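Local atomic coordinates of uncharacterized protein (Bordetella bronchiseptica, PDB entry 4XG0), a protein that probably phosphorylates acid sugars, as a two-domain member of the DUF1537 kinase family found in catabolic pathways for these compounds. Residues R147-G152 against V211-D216; A141-G146 against L215-V220; G257-V262 against A419-R424. All blocks are in the same frame, centred on the assembly; numbering follows the deposited sequence.

Contact 1: residues R147-G152 against V211-D216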
loop_
_atom_site.group_PDB
_atom_site.type_symbol
_atom_site.label_atom_id
_atom_site.label_comp_id
_atom_site.label_asym_id
_atom_site.label_seq_id
_atom_site.Cartn_x
_atom_site.Cartn_y
_atom_site.Cartn_z
ATOM N N ARG A 147 6.258 -5.622 -18.883
ATOM C CA ARG A 147 7.254 -6.552 -18.356
ATOM C C ARG A 147 6.606 -7.464 -17.335
ATOM O O ARG A 147 5.892 -7.009 -16.448
ATOM C CB ARG A 147 8.417 -5.805 -17.745
ATOM C CG ARG A 147 9.326 -5.117 -18.743
ATOM C CD ARG A 147 8.886 -3.695 -18.996
ATOM N NE ARG A 147 9.889 -2.978 -19.769
ATOM C CZ ARG A 147 9.800 -2.696 -21.071
ATOM N NH1 ARG A 147 10.805 -2.076 -21.671
ATOM N NH2 ARG A 147 8.718 -3.013 -21.780
ATOM N N THR A 148 6.826 -8.755 -17.483
ATOM C CA THR A 148 6.250 -9.737 -16.589
ATOM C C THR A 148 7.345 -10.743 -16.267
ATOM O O THR A 148 8.356 -10.782 -16.950
ATOM C CB THR A 148 5.040 -10.430 -17.203
ATOM O OG1 THR A 148 5.392 -11.087 -18.448
ATOM C CG2 THR A 148 3.936 -9.410 -17.466
ATOM N N VAL A 149 7.138 -11.509 -15.201
ATOM C CA VAL A 149 8.048 -12.582 -14.820
ATOM C C VAL A 149 7.251 -13.879 -14.886
ATOM O O VAL A 149 6.232 -14.060 -14.167
ATOM C CB VAL A 149 8.657 -12.362 -13.418
ATOM C CG1 VAL A 149 9.458 -13.584 -12.989
ATOM C CG2 VAL A 149 9.549 -11.098 -13.414
ATOM N N ARG A 150 7.696 -14.760 -15.781
ATOM C CA ARG A 150 6.999 -16.003 -16.122
ATOM C C ARG A 150 7.903 -17.215 -15.931
ATOM O O ARG A 150 8.871 -17.381 -16.664
ATOM C CB ARG A 150 6.547 -15.961 -17.577
ATOM C CG ARG A 150 5.660 -14.770 -17.877
ATOM C CD ARG A 150 5.013 -14.902 -19.251
ATOM N NE ARG A 150 4.508 -13.609 -19.688
ATOM C CZ ARG A 150 3.769 -13.405 -20.779
ATOM N NH1 ARG A 150 3.364 -12.169 -21.057
ATOM N NH2 ARG A 150 3.452 -14.413 -21.591
ATOM N N GLN A 151 7.557 -18.063 -14.962
ATOM C CA GLN A 151 8.415 -19.171 -14.552
ATOM C C GLN A 151 9.865 -18.661 -14.385
ATOM O O GLN A 151 10.848 -19.335 -14.784
ATOM C CB GLN A 151 8.310 -20.339 -15.549
ATOM C CG GLN A 151 6.870 -20.864 -15.639
ATOM C CD GLN A 151 6.753 -22.231 -16.268
ATOM O OE1 GLN A 151 7.069 -22.421 -17.434
ATOM N NE2 GLN A 151 6.283 -23.183 -15.494
ATOM N N GLY A 152 9.956 -17.475 -13.794
ATOM C CA GLY A 152 11.218 -16.842 -13.451
ATOM C C GLY A 152 11.875 -16.067 -14.574
ATOM O O GLY A 152 12.930 -15.451 -14.349
ATOM N N VAL A 211 13.130 -15.591 -6.696
ATOM C CA VAL A 211 12.414 -14.900 -7.763
ATOM C C VAL A 211 10.933 -15.281 -7.708
ATOM O O VAL A 211 10.592 -16.454 -7.620
ATOM C CB VAL A 211 13.019 -15.285 -9.146
ATOM C CG1 VAL A 211 12.314 -14.563 -10.264
ATOM C CG2 VAL A 211 14.488 -14.945 -9.181
ATOM N N VAL A 212 10.064 -14.279 -7.752
ATOM C CA VAL A 212 8.619 -14.492 -7.741
ATOM C C VAL A 212 7.970 -13.992 -9.034
ATOM O O VAL A 212 8.253 -12.913 -9.542
ATOM C CB VAL A 212 7.957 -13.811 -6.505
ATOM C CG1 VAL A 212 6.446 -14.067 -6.504
ATOM C CG2 VAL A 212 8.622 -14.299 -5.215
ATOM N N ASP A 213 7.128 -14.836 -9.610
ATOM C CA ASP A 213 6.460 -14.527 -10.835
ATOM C C ASP A 213 5.467 -13.410 -10.593
ATOM O O ASP A 213 4.962 -13.218 -9.473
ATOM C CB ASP A 213 5.692 -15.759 -11.334
ATOM C CG ASP A 213 6.491 -16.632 -12.247
ATOM O OD1 ASP A 213 7.743 -16.559 -12.253
ATOM O OD2 ASP A 213 5.835 -17.433 -12.972
ATOM N N ALA A 214 5.178 -12.700 -11.665
ATOM C CA ALA A 214 4.043 -11.774 -11.673
ATOM C C ALA A 214 3.659 -11.494 -13.109
ATOM O O ALA A 214 4.499 -11.063 -13.906
ATOM C CB ALA A 214 4.429 -10.478 -10.988
ATOM N N LEU A 215 2.394 -11.712 -13.435
ATOM C CA LEU A 215 1.874 -11.371 -14.758
ATOM C C LEU A 215 1.158 -10.001 -14.801
ATOM O O LEU A 215 1.065 -9.348 -15.862
ATOM C CB LEU A 215 0.889 -12.445 -15.168
ATOM C CG LEU A 215 0.596 -12.602 -16.648
ATOM C CD1 LEU A 215 1.886 -12.913 -17.426
ATOM C CD2 LEU A 215 -0.398 -13.741 -16.801
ATOM N N ASP A 216 0.631 -9.584 -13.655
ATOM C CA ASP A 216 -0.186 -8.378 -13.601
ATOM C C ASP A 216 -0.048 -7.657 -12.263
ATOM O O ASP A 216 0.638 -8.136 -11.355
ATOM C CB ASP A 216 -1.663 -8.667 -13.932
ATOM C CG ASP A 216 -2.308 -9.658 -12.989
ATOM O OD1 ASP A 216 -1.756 -9.955 -11.906
ATOM O OD2 ASP A 216 -3.402 -10.133 -13.341
#

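Contact 2: residues A141-G146 against L215-V220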
loop_
_atom_site.group_PDB
_atom_site.type_symbol
_atom_site.label_atom_id
_atom_site.label_comp_id
_atom_site.label_asym_id
_atom_site.label_seq_id
_atom_site.Cartn_x
_atom_site.Cartn_y
_atom_site.Cartn_z
ATOM N N ALA A 141 9.021 -7.257 -12.539
ATOM C CA ALA A 141 7.835 -7.019 -13.390
ATOM C C ALA A 141 7.334 -5.596 -13.333
ATOM O O ALA A 141 7.351 -4.948 -12.273
ATOM C CB ALA A 141 6.705 -7.937 -12.996
ATOM N N PHE A 142 6.803 -5.135 -14.470
ATOM C CA PHE A 142 6.188 -3.815 -14.541
ATOM C C PHE A 142 5.061 -3.976 -15.532
ATOM O O PHE A 142 5.197 -3.672 -16.711
ATOM C CB PHE A 142 7.215 -2.786 -15.023
ATOM C CG PHE A 142 6.884 -1.363 -14.656
ATOM C CD1 PHE A 142 5.639 -1.032 -14.176
ATOM C CD2 PHE A 142 7.834 -0.381 -14.800
ATOM C CE1 PHE A 142 5.343 0.290 -13.807
ATOM C CE2 PHE A 142 7.536 0.946 -14.428
ATOM C CZ PHE A 142 6.310 1.258 -13.948
ATOM N N PRO A 143 3.948 -4.533 -15.070
ATOM C CA PRO A 143 2.942 -4.986 -16.021
ATOM C C PRO A 143 2.365 -3.888 -16.910
ATOM O O PRO A 143 2.014 -4.180 -18.055
ATOM C CB PRO A 143 1.881 -5.612 -15.124
ATOM C CG PRO A 143 2.675 -6.041 -13.873
ATOM C CD PRO A 143 3.710 -5.017 -13.704
ATOM N N VAL A 144 2.250 -2.661 -16.417
ATOM C CA VAL A 144 1.591 -1.640 -17.215
ATOM C C VAL A 144 2.505 -1.202 -18.351
ATOM O O VAL A 144 2.038 -0.642 -19.333
ATOM C CB VAL A 144 1.083 -0.439 -16.322
ATOM C CG1 VAL A 144 2.230 0.434 -15.882
ATOM C CG2 VAL A 144 0.043 0.364 -17.051
ATOM N N THR A 145 3.803 -1.527 -18.254
ATOM C CA THR A 145 4.698 -1.339 -19.397
ATOM C C THR A 145 5.114 -2.615 -20.123
ATOM O O THR A 145 5.986 -2.581 -20.967
ATOM C CB THR A 145 5.950 -0.548 -19.026
ATOM O OG1 THR A 145 6.734 -1.272 -18.095
ATOM C CG2 THR A 145 5.552 0.772 -18.332
ATOM N N GLY A 146 4.471 -3.725 -19.804
ATOM C CA GLY A 146 4.646 -4.947 -20.571
ATOM C C GLY A 146 5.715 -5.881 -20.060
ATOM O O GLY A 146 6.030 -6.876 -20.714
ATOM N N LEU A 215 2.394 -11.712 -13.435
ATOM C CA LEU A 215 1.874 -11.371 -14.758
ATOM C C LEU A 215 1.158 -10.001 -14.801
ATOM O O LEU A 215 1.065 -9.348 -15.862
ATOM C CB LEU A 215 0.889 -12.445 -15.168
ATOM C CG LEU A 215 0.596 -12.602 -16.648
ATOM C CD1 LEU A 215 1.886 -12.913 -17.426
ATOM C CD2 LEU A 215 -0.398 -13.741 -16.801
ATOM N N ASP A 216 0.631 -9.584 -13.655
ATOM C CA ASP A 216 -0.186 -8.378 -13.601
ATOM C C ASP A 216 -0.048 -7.657 -12.263
ATOM O O ASP A 216 0.638 -8.136 -11.355
ATOM C CB ASP A 216 -1.663 -8.667 -13.932
ATOM C CG ASP A 216 -2.308 -9.658 -12.989
ATOM O OD1 ASP A 216 -1.756 -9.955 -11.906
ATOM O OD2 ASP A 216 -3.402 -10.133 -13.341
ATOM N N ASP A 217 -0.716 -6.519 -12.162
ATOM C CA ASP A 217 -0.638 -5.681 -10.964
ATOM C C ASP A 217 -1.191 -6.427 -9.766
ATOM O O ASP A 217 -0.699 -6.253 -8.650
ATOM C CB ASP A 217 -1.402 -4.369 -11.163
ATOM C CG ASP A 217 -0.663 -3.396 -12.062
ATOM O OD1 ASP A 217 0.576 -3.492 -12.155
ATOM O OD2 ASP A 217 -1.321 -2.525 -12.671
ATOM N N ALA A 218 -2.239 -7.227 -9.977
ATOM C CA ALA A 218 -2.791 -8.035 -8.902
ATOM C C ALA A 218 -1.719 -8.959 -8.322
ATOM O O ALA A 218 -1.657 -9.188 -7.102
ATOM C CB ALA A 218 -4.026 -8.846 -9.388
ATOM N N ASP A 219 -0.914 -9.540 -9.205
ATOM C CA ASP A 219 0.140 -10.455 -8.785
ATOM C C ASP A 219 1.187 -9.674 -8.026
ATOM O O ASP A 219 1.706 -10.138 -7.030
ATOM C CB ASP A 219 0.821 -11.103 -9.973
ATOM C CG ASP A 219 0.018 -12.236 -10.597
ATOM O OD1 ASP A 219 -0.968 -12.745 -10.029
ATOM O OD2 ASP A 219 0.419 -12.657 -11.701
ATOM N N VAL A 220 1.506 -8.484 -8.524
ATOM C CA VAL A 220 2.484 -7.623 -7.863
ATOM C C VAL A 220 1.974 -7.191 -6.487
ATOM O O VAL A 220 2.738 -7.163 -5.490
ATOM C CB VAL A 220 2.860 -6.425 -8.712
ATOM C CG1 VAL A 220 3.868 -5.562 -7.964
ATOM C CG2 VAL A 220 3.488 -6.897 -10.042
HETATM O O HOH W 1 2.340 -1.991 -13.463
#

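Contact 3: residues G257-V262 against A419-R424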
loop_
_atom_site.group_PDB
_atom_site.type_symbol
_atom_site.label_atom_id
_atom_site.label_comp_id
_atom_site.label_asym_id
_atom_site.label_seq_id
_atom_site.Cartn_x
_atom_site.Cartn_y
_atom_site.Cartn_z
ATOM N N GLY A 257 -6.479 0.352 14.130
ATOM C CA GLY A 257 -7.900 0.222 14.375
ATOM C C GLY A 257 -8.605 -0.052 13.058
ATOM O O GLY A 257 -7.990 0.088 11.994
ATOM N N PRO A 258 -9.898 -0.399 13.127
ATOM C CA PRO A 258 -10.681 -0.685 11.930
ATOM C C PRO A 258 -11.077 0.583 11.216
ATOM O O PRO A 258 -11.141 1.642 11.824
ATOM C CB PRO A 258 -11.918 -1.358 12.504
ATOM C CG PRO A 258 -12.127 -0.652 13.782
ATOM C CD PRO A 258 -10.734 -0.432 14.334
ATOM N N VAL A 259 -11.306 0.478 9.919
ATOM C CA VAL A 259 -12.016 1.497 9.186
ATOM C C VAL A 259 -13.496 1.296 9.443
ATOM O O VAL A 259 -14.018 0.184 9.318
ATOM C CB VAL A 259 -11.727 1.409 7.652
ATOM C CG1 VAL A 259 -12.670 2.322 6.918
ATOM C CG2 VAL A 259 -10.327 1.824 7.365
ATOM N N LEU A 260 -14.179 2.365 9.840
ATOM C CA LEU A 260 -15.606 2.329 10.061
ATOM C C LEU A 260 -16.333 2.851 8.816
ATOM O O LEU A 260 -16.064 3.952 8.373
ATOM C CB LEU A 260 -15.950 3.243 11.253
ATOM C CG LEU A 260 -17.420 3.287 11.617
ATOM C CD1 LEU A 260 -17.931 1.899 11.996
ATOM C CD2 LEU A 260 -17.635 4.261 12.771
ATOM N N VAL A 261 -17.250 2.059 8.260
ATOM C CA VAL A 261 -18.030 2.453 7.105
ATOM C C VAL A 261 -19.512 2.627 7.460
ATOM O O VAL A 261 -20.133 1.728 8.014
ATOM C CB VAL A 261 -17.875 1.416 5.988
ATOM C CG1 VAL A 261 -18.635 1.838 4.747
ATOM C CG2 VAL A 261 -16.414 1.178 5.714
ATOM N N VAL A 262 -20.069 3.810 7.153
ATOM C CA VAL A 262 -21.417 4.137 7.533
ATOM C C VAL A 262 -22.200 4.331 6.248
ATOM O O VAL A 262 -21.848 5.175 5.400
ATOM C CB VAL A 262 -21.472 5.399 8.397
ATOM C CG1 VAL A 262 -22.888 5.667 8.793
ATOM C CG2 VAL A 262 -20.596 5.209 9.611
ATOM N N ALA A 419 -8.077 2.400 0.808
ATOM C CA ALA A 419 -7.390 3.661 0.522
ATOM C C ALA A 419 -6.957 4.338 1.792
ATOM O O ALA A 419 -5.895 4.952 1.829
ATOM C CB ALA A 419 -8.262 4.565 -0.246
ATOM N N ILE A 420 -7.791 4.244 2.817
ATOM C CA ILE A 420 -7.462 4.898 4.095
ATOM C C ILE A 420 -6.276 4.156 4.698
ATOM O O ILE A 420 -5.295 4.752 5.148
ATOM C CB ILE A 420 -8.649 4.895 5.063
ATOM C CG1 ILE A 420 -9.705 5.934 4.639
ATOM C CG2 ILE A 420 -8.186 5.215 6.475
ATOM C CD1 ILE A 420 -11.069 5.762 5.326
ATOM N N ARG A 421 -6.364 2.832 4.709
ATOM C CA ARG A 421 -5.335 2.039 5.360
ATOM C C ARG A 421 -3.996 2.238 4.674
ATOM O O ARG A 421 -2.974 2.303 5.316
ATOM C CB ARG A 421 -5.695 0.568 5.299
ATOM C CG ARG A 421 -6.932 0.249 6.038
ATOM C CD ARG A 421 -7.074 -1.215 6.338
ATOM N NE ARG A 421 -7.822 -1.252 7.572
ATOM C CZ ARG A 421 -7.269 -1.141 8.773
ATOM N NH1 ARG A 421 -5.949 -1.074 8.912
ATOM N NH2 ARG A 421 -8.040 -1.136 9.830
ATOM N N GLU A 422 -4.029 2.322 3.344
ATOM C CA GLU A 422 -2.819 2.297 2.541
ATOM C C GLU A 422 -2.215 3.658 2.238
ATOM O O GLU A 422 -1.389 3.790 1.358
ATOM C CB GLU A 422 -3.098 1.545 1.257
ATOM C CG GLU A 422 -3.366 0.082 1.546
ATOM C CD GLU A 422 -3.483 -0.761 0.296
ATOM O OE1 GLU A 422 -3.768 -0.218 -0.800
ATOM O OE2 GLU A 422 -3.325 -1.980 0.450
ATOM N N ARG A 423 -2.680 4.678 2.962
ATOM C CA ARG A 423 -2.091 5.998 2.899
ATOM C C ARG A 423 -1.365 6.276 4.194
ATOM O O ARG A 423 -1.863 5.934 5.263
ATOM C CB ARG A 423 -3.170 7.050 2.684
ATOM C CG ARG A 423 -2.672 8.466 2.796
ATOM C CD ARG A 423 -3.590 9.440 2.116
ATOM N NE ARG A 423 -3.545 9.235 0.676
ATOM C CZ ARG A 423 -2.727 9.886 -0.150
ATOM N NH1 ARG A 423 -2.757 9.606 -1.441
ATOM N NH2 ARG A 423 -1.886 10.811 0.304
ATOM N N ARG A 424 -0.205 6.893 4.063
ATOM C CA ARG A 424 0.573 7.369 5.197
ATOM C C ARG A 424 0.038 8.756 5.544
ATOM O O ARG A 424 0.006 9.651 4.693
ATOM C CB ARG A 424 2.036 7.450 4.839
ATOM C CG ARG A 424 2.895 7.896 6.005
ATOM C CD ARG A 424 2.843 6.861 7.129
ATOM N NE ARG A 424 3.762 7.244 8.203
ATOM C CZ ARG A 424 3.469 7.245 9.499
ATOM N NH1 ARG A 424 2.264 6.903 9.936
ATOM N NH2 ARG A 424 4.405 7.614 10.379
#

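Contact 1: residues R147-G152 against V211-D216
Val149 and Ala214 form a single antiparallel bridge, a hydrogen-bonded pair that joins strand 147-150 to segment 211-216. Val149 N donates to Ala214 O at 3.0 Å and nearly straight (167°), while Ala214 N returns a more bent bond (145°) of 3.0 Å to Val149 O. Past this bridge the backbone pairing gives way to a side chain. The carboxylate of Asp213 faces the turn and grips two successive amides: Gln151 N reaches OD2 at 2.7 Å, on the syn side and somewhat out of the carboxylate plane, and Gly152 N reaches the syn lone pair of OD1 at 2.8 Å. With one bond to each oxygen, the rotation of the carboxylate is fixed. Next to the carboxylate, Val149 CG1 packs on Val211 CG1 (4.1 Å) and also lies against Val212 O, a buried carbonyl oxygen that finds no polar partner in the model. At the other end, Leu215 runs alongside Thr148, and its CD1 covers one face of the Arg150 guanidinium, 3.5 Å from NE. With chi1 of 58°, Thr148 holds OG1 between its backbone N and carbonyl carbon, where it accepts from Arg150 NE at 2.9 Å in the guanidinium plane. Gln151 and Gly152 both have positive phi, near the values of a type I' turn, and Thr148 pairs with Tyr155; the arrangement is that of a tight two-residue beta-hairpin whose turn amides are tied down by an aspartate of segment 211-216.

Contact 2: residues A141-G146 against L215-V220
Pro143 meets Asp217 and Val220 because both place a branch beside their own backbone N: Asp217 CG lies anti to the carbonyl carbon (chi1 -75°), and so does Val220 CG2. The proline ring rests on the start of the helix, its CG 3.6 Å from Asp216 C, 3.7 Å from Asp217 OD1 and 4.0 Å from Val220 CG2. Ala141 CB adds a looser apolar contact with the same valine methyl, at 4.5 Å. No direct hydrogen bond crosses between the segments, but a water does the joining: it accepts from Val144 N at 3.0 Å and donates to Asp217 OD1 at 2.7 Å, so this carboxylate oxygen has a polar partner as well as the flank of the proline. The first turn of the helix is held by its own aspartates. Asp216, at the N-cap, takes Asp219 N on OD1 (2.9 Å), and Asp219 in turn uses the anti lone pair of OD2 to hold Leu215 N at 2.8 Å, while its OD1 pairs with Arg222. Here a short 3-10 turn at 143-144, following strand 135-139, packs on an aspartate-capped helix N-terminus, at the strand-to-helix connection of the parallel alpha/beta sugar-binding domain.

Contact 3: residues G257-V262 against A419-R424
Val259 sets its two methyl groups against the last helical turn of 412-421, CG1 opposite the end of Ile420 and CG2 between that residue and Arg421. CG1 lies 4.1 Å from Ile420 CD1, and CG2 is equally far (4.1 Å) from Ile420 CG2, so the valine crosses the isoleucine at an angle and touches both of its branches. The same CG2 also packs on Arg421, at CG (4.0 Å) and equally at NE, the two side chains sliding past each other in opposite directions. Arg421 starts with CG beside its own backbone N (chi1 -64°) and stays extended as far as NE, which carries the guanidinium beyond the valine to the chain just before strand 259-263. There NH2 points at Gly257 O, with the oxygen at the edge of the guanidinium and near its plane. The separation of 2.5 Å is very short and the bond is bent (129°), so its exact length is doubtful. NH2 also forms a salt bridge with Asp316, immediately before strand 317-321, and Val356 of strand 354-358 continues the apolar patch beside Val259 and Ile420. The contact thus combines apolar packing by Val259, Ile420 and the arginine stem with a polar end at the guanidinium: the salt bridge to Asp316 ties the end of the helix to the entry of strand 317-321, the carbonyl of Gly257 probably shares the same nitrogen, and the aspartate would be expected to balance the arginine's charge.

How the contacts relate
Contacts 1 and 2 are neighbours in the N-terminal, sugar-binding domain, their centres about 8 Å apart, and share Leu215 and Asp216. They touch directly: Arg147 O lies 2.9 Å from Phe142 N, a probable hydrogen bond, and Ala214 CB is 3.8 Å from Val220 CG2. Together they hold the excursion that leaves strand 135-139 against the passage from strand 209-212 into helix 217-230. A bound sulfate, probably from the crystallisation liquor, lies about 5 Å from the Asp217 side chain. Contact 3 belongs to the other half of the molecule, where strand 259-263 lies in the parallel part of the mixed sheet of the nucleotide-binding domain; its centre is about 30 Å from that of contact 1 and about 25 Å from that of contact 2.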